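Local coordinates for putative lipase/esterase (Lactobacillus plantarum WCFS1, PDB 3BXP), which is a putative carboxylesterase of the alpha/beta-hydrolase clan and probably hydrolyses carboxylic ester bonds, at residues Ile39-Gly44 against Val69-Gln74. Residues are numbered along the deposited sequence; the frame is centred on the assembly and turned at random.
Sequences IICPGG and VVLNYQ
In Y73 a chi1 of 56° sets CG between the backbone N and the carbonyl carbon, and further out CE2 and OH meet P42; on strand 35-41, the chi1 of C41, -69°, puts SG anti to its carbonyl carbon. The Y73 ring slides past the proline ring in the opposite direction, with CE2 3.8 Å from P42 CD. Y73 OH donates to P42 O at 2.7 Å; this oxygen lies at the ring edge, in the ring plane, whereas the hydroxyl is tilted 28° from the carbonyl plane. A water donates to Y73 OH and, weakly, to G43 O, giving the hydroxyl a second partner. C41 CB approaches the ring obliquely, and its SG rests 3.8 Å from L71 CD2. Replacing Y73 by a phenylalanine would probably leave P42 O and the water without their hydroxyl mate, and so loosen the tie between the two loops. Before these loops I40 bonds through N to V69 O, 2.7 Å, and through O to L71 N, 2.9 Å, the parallel pattern, and both bonds are nearly straight. I39 and V69 turn their side chains to one face of the sheet, I40 and V70 to the other. P42 ends this pairing: its CG packs 3.8 Å from V70 CG1, and its CD sits 3.1 Å from L71 O. The pair belongs to the beta-alpha-beta unit of strand 35-41, helix 54-63 and strand 67-72. Strand 110-116 continues the sheet beyond I39 and C41, and strand 16-23 beyond V69-L71; helix 85-99 packs on I39 and L71, while helix 118-129, which begins within a probable nucleophile elbow, touches C41 and Y73.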
ATOM      1  N   ILE B  39       9.985 -19.952   1.616  1.00 17.47           N
ATOM      2  CA  ILE B  39      11.065 -20.058   0.617  1.00 20.68           C
ATOM      3  C   ILE B  39      11.420 -18.680   0.072  1.00 19.44           C
ATOM      4  O   ILE B  39      10.566 -17.996  -0.514  1.00 22.00           O
ATOM      5  CB  ILE B  39      10.633 -20.914  -0.597  1.00 22.51           C
ATOM      6  CG1 ILE B  39      10.207 -22.328  -0.200  1.00 21.72           C
ATOM      7  CG2 ILE B  39      11.791 -20.954  -1.664  1.00 21.42           C
ATOM      8  CD1 ILE B  39       9.525 -23.094  -1.410  1.00 20.70           C
ATOM      9  N   ILE B  40      12.668 -18.306   0.274  1.00 16.84           N
ATOM     10  CA  ILE B  40      13.153 -16.930  -0.008  1.00 18.87           C
ATOM     11  C   ILE B  40      13.969 -16.938  -1.302  1.00 21.62           C
ATOM     12  O   ILE B  40      14.980 -17.690  -1.428  1.00 21.40           O
ATOM     13  CB  ILE B  40      13.993 -16.359   1.169  1.00 19.45           C
ATOM     14  CG1 ILE B  40      13.162 -16.152   2.438  1.00 24.80           C
ATOM     15  CG2 ILE B  40      14.642 -15.028   0.735  1.00 17.80           C
ATOM     16  CD1 ILE B  40      14.019 -15.956   3.702  1.00 27.67           C
ATOM     17  N   CYS B  41      13.463 -16.195  -2.303  1.00 20.57           N
ATOM     18  CA  CYS B  41      14.173 -15.956  -3.533  1.00 18.62           C
ATOM     19  C   CYS B  41      14.838 -14.577  -3.379  1.00 16.96           C
ATOM     20  O   CYS B  41      14.157 -13.590  -3.345  1.00 19.01           O
ATOM     21  CB  CYS B  41      13.225 -15.999  -4.743  1.00 18.35           C
ATOM     22  SG  CYS B  41      12.617 -17.653  -5.043  1.00 23.96           S
ATOM     23  N   PRO B  42      16.166 -14.536  -3.206  1.00 18.83           N
ATOM     24  CA  PRO B  42      16.892 -13.288  -2.904  1.00 20.95           C
ATOM     25  C   PRO B  42      16.865 -12.237  -4.025  1.00 18.77           C
ATOM     26  O   PRO B  42      16.546 -12.553  -5.214  1.00 20.12           O
ATOM     27  CB  PRO B  42      18.334 -13.750  -2.673  1.00 21.62           C
ATOM     28  CG  PRO B  42      18.259 -15.222  -2.456  1.00 29.17           C
ATOM     29  CD  PRO B  42      17.081 -15.711  -3.231  1.00 21.77           C
ATOM     30  N   GLY B  43      17.236 -11.016  -3.699  1.00 20.03           N
ATOM     31  CA  GLY B  43      17.508 -10.034  -4.777  1.00 22.67           C
ATOM     32  C   GLY B  43      18.820 -10.247  -5.488  1.00 23.29           C
ATOM     33  O   GLY B  43      19.408 -11.310  -5.389  1.00 20.33           O
ATOM     34  N   GLY B  44      19.282  -9.230  -6.248  1.00 20.32           N
ATOM     35  CA  GLY B  44      20.550  -9.323  -6.881  1.00 21.04           C
ATOM     36  C   GLY B  44      20.562  -9.081  -8.384  1.00 22.99           C
ATOM     37  O   GLY B  44      21.556  -9.354  -9.056  1.00 24.46           O
ATOM     38  N   VAL B  69      13.785 -21.588   3.746  1.00 19.34           N
ATOM     39  CA  VAL B  69      14.739 -22.152   2.749  1.00 21.46           C
ATOM     40  C   VAL B  69      15.110 -21.004   1.840  1.00 23.56           C
ATOM     41  O   VAL B  69      14.227 -20.278   1.375  1.00 21.76           O
ATOM     42  CB  VAL B  69      14.116 -23.312   1.904  1.00 20.00           C
ATOM     43  CG1 VAL B  69      15.021 -23.738   0.663  1.00 24.33           C
ATOM     44  CG2 VAL B  69      13.792 -24.569   2.791  1.00 21.33           C
ATOM     45  N   VAL B  70      16.401 -20.819   1.591  1.00 20.90           N
ATOM     46  CA  VAL B  70      16.852 -19.822   0.613  1.00 23.27           C
ATOM     47  C   VAL B  70      17.223 -20.530  -0.655  1.00 21.80           C
ATOM     48  O   VAL B  70      17.954 -21.513  -0.606  1.00 20.93           O
ATOM     49  CB  VAL B  70      18.043 -18.990   1.172  1.00 24.98           C
ATOM     50  CG1 VAL B  70      18.529 -17.997   0.083  1.00 20.86           C
ATOM     51  CG2 VAL B  70      17.619 -18.243   2.493  1.00 26.64           C
ATOM     52  N   LEU B  71      16.632 -20.061  -1.763  1.00 18.87           N
ATOM     53  CA  LEU B  71      16.728 -20.637  -3.107  1.00 18.42           C
ATOM     54  C   LEU B  71      17.564 -19.717  -3.981  1.00 23.21           C
ATOM     55  O   LEU B  71      17.144 -18.630  -4.309  1.00 21.46           O
ATOM     56  CB  LEU B  71      15.352 -20.827  -3.722  1.00 20.58           C
ATOM     57  CG  LEU B  71      15.437 -21.095  -5.258  1.00 18.43           C
ATOM     58  CD1 LEU B  71      16.293 -22.291  -5.664  1.00 24.36           C
ATOM     59  CD2 LEU B  71      13.972 -21.177  -5.756  1.00 22.52           C
ATOM     60  N   ASN B  72      18.785 -20.142  -4.288  1.00 20.59           N
ATOM     61  CA  ASN B  72      19.657 -19.405  -5.164  1.00 20.44           C
ATOM     62  C   ASN B  72      19.386 -19.758  -6.621  1.00 20.08           C
ATOM     63  O   ASN B  72      20.035 -20.571  -7.170  1.00 22.10           O
ATOM     64  CB  ASN B  72      21.106 -19.698  -4.775  1.00 22.68           C
ATOM     65  CG  ASN B  72      21.646 -18.791  -3.638  1.00 30.05           C
ATOM     66  OD1 ASN B  72      20.951 -17.965  -3.043  1.00 23.79           O
ATOM     67  ND2 ASN B  72      22.939 -18.923  -3.389  1.00 41.20           N
ATOM     68  N   TYR B  73      18.379 -19.130  -7.185  1.00 19.56           N
ATOM     69  CA  TYR B  73      17.821 -19.464  -8.513  1.00 20.01           C
ATOM     70  C   TYR B  73      18.818 -19.060  -9.614  1.00 22.32           C
ATOM     71  O   TYR B  73      19.742 -18.259  -9.422  1.00 21.11           O
ATOM     72  CB  TYR B  73      16.428 -18.807  -8.678  1.00 19.96           C
ATOM     73  CG  TYR B  73      16.546 -17.329  -8.451  1.00 19.13           C
ATOM     74  CD1 TYR B  73      17.036 -16.515  -9.453  1.00 18.90           C
ATOM     75  CD2 TYR B  73      16.234 -16.743  -7.213  1.00 20.28           C
ATOM     76  CE1 TYR B  73      17.227 -15.137  -9.266  1.00 20.72           C
ATOM     77  CE2 TYR B  73      16.441 -15.364  -6.999  1.00 20.10           C
ATOM     78  CZ  TYR B  73      16.942 -14.575  -8.017  1.00 21.23           C
ATOM     79  OH  TYR B  73      17.176 -13.225  -7.787  1.00 22.13           O
ATOM     80  N   GLN B  74      18.587 -19.603 -10.799  1.00 19.96           N
ATOM     81  CA  GLN B  74      19.430 -19.333 -11.956  1.00 20.66           C
ATOM     82  C   GLN B  74      19.698 -17.856 -12.186  1.00 20.51           C
ATOM     83  O   GLN B  74      18.770 -17.034 -12.288  1.00 20.57           O
ATOM     84  CB  GLN B  74      18.719 -19.891 -13.184  1.00 20.71           C
ATOM     85  CG  GLN B  74      19.508 -19.918 -14.409  1.00 18.91           C
ATOM     86  CD  GLN B  74      20.711 -20.794 -14.282  1.00 24.36           C
ATOM     87  OE1 GLN B  74      20.590 -21.977 -13.996  1.00 26.42           O
ATOM     88  NE2 GLN B  74      21.893 -20.228 -14.494  1.00 27.23           N
TER
HETATM   89  O   HOH W   1      19.400 -11.858  -8.707  1.00 18.48           O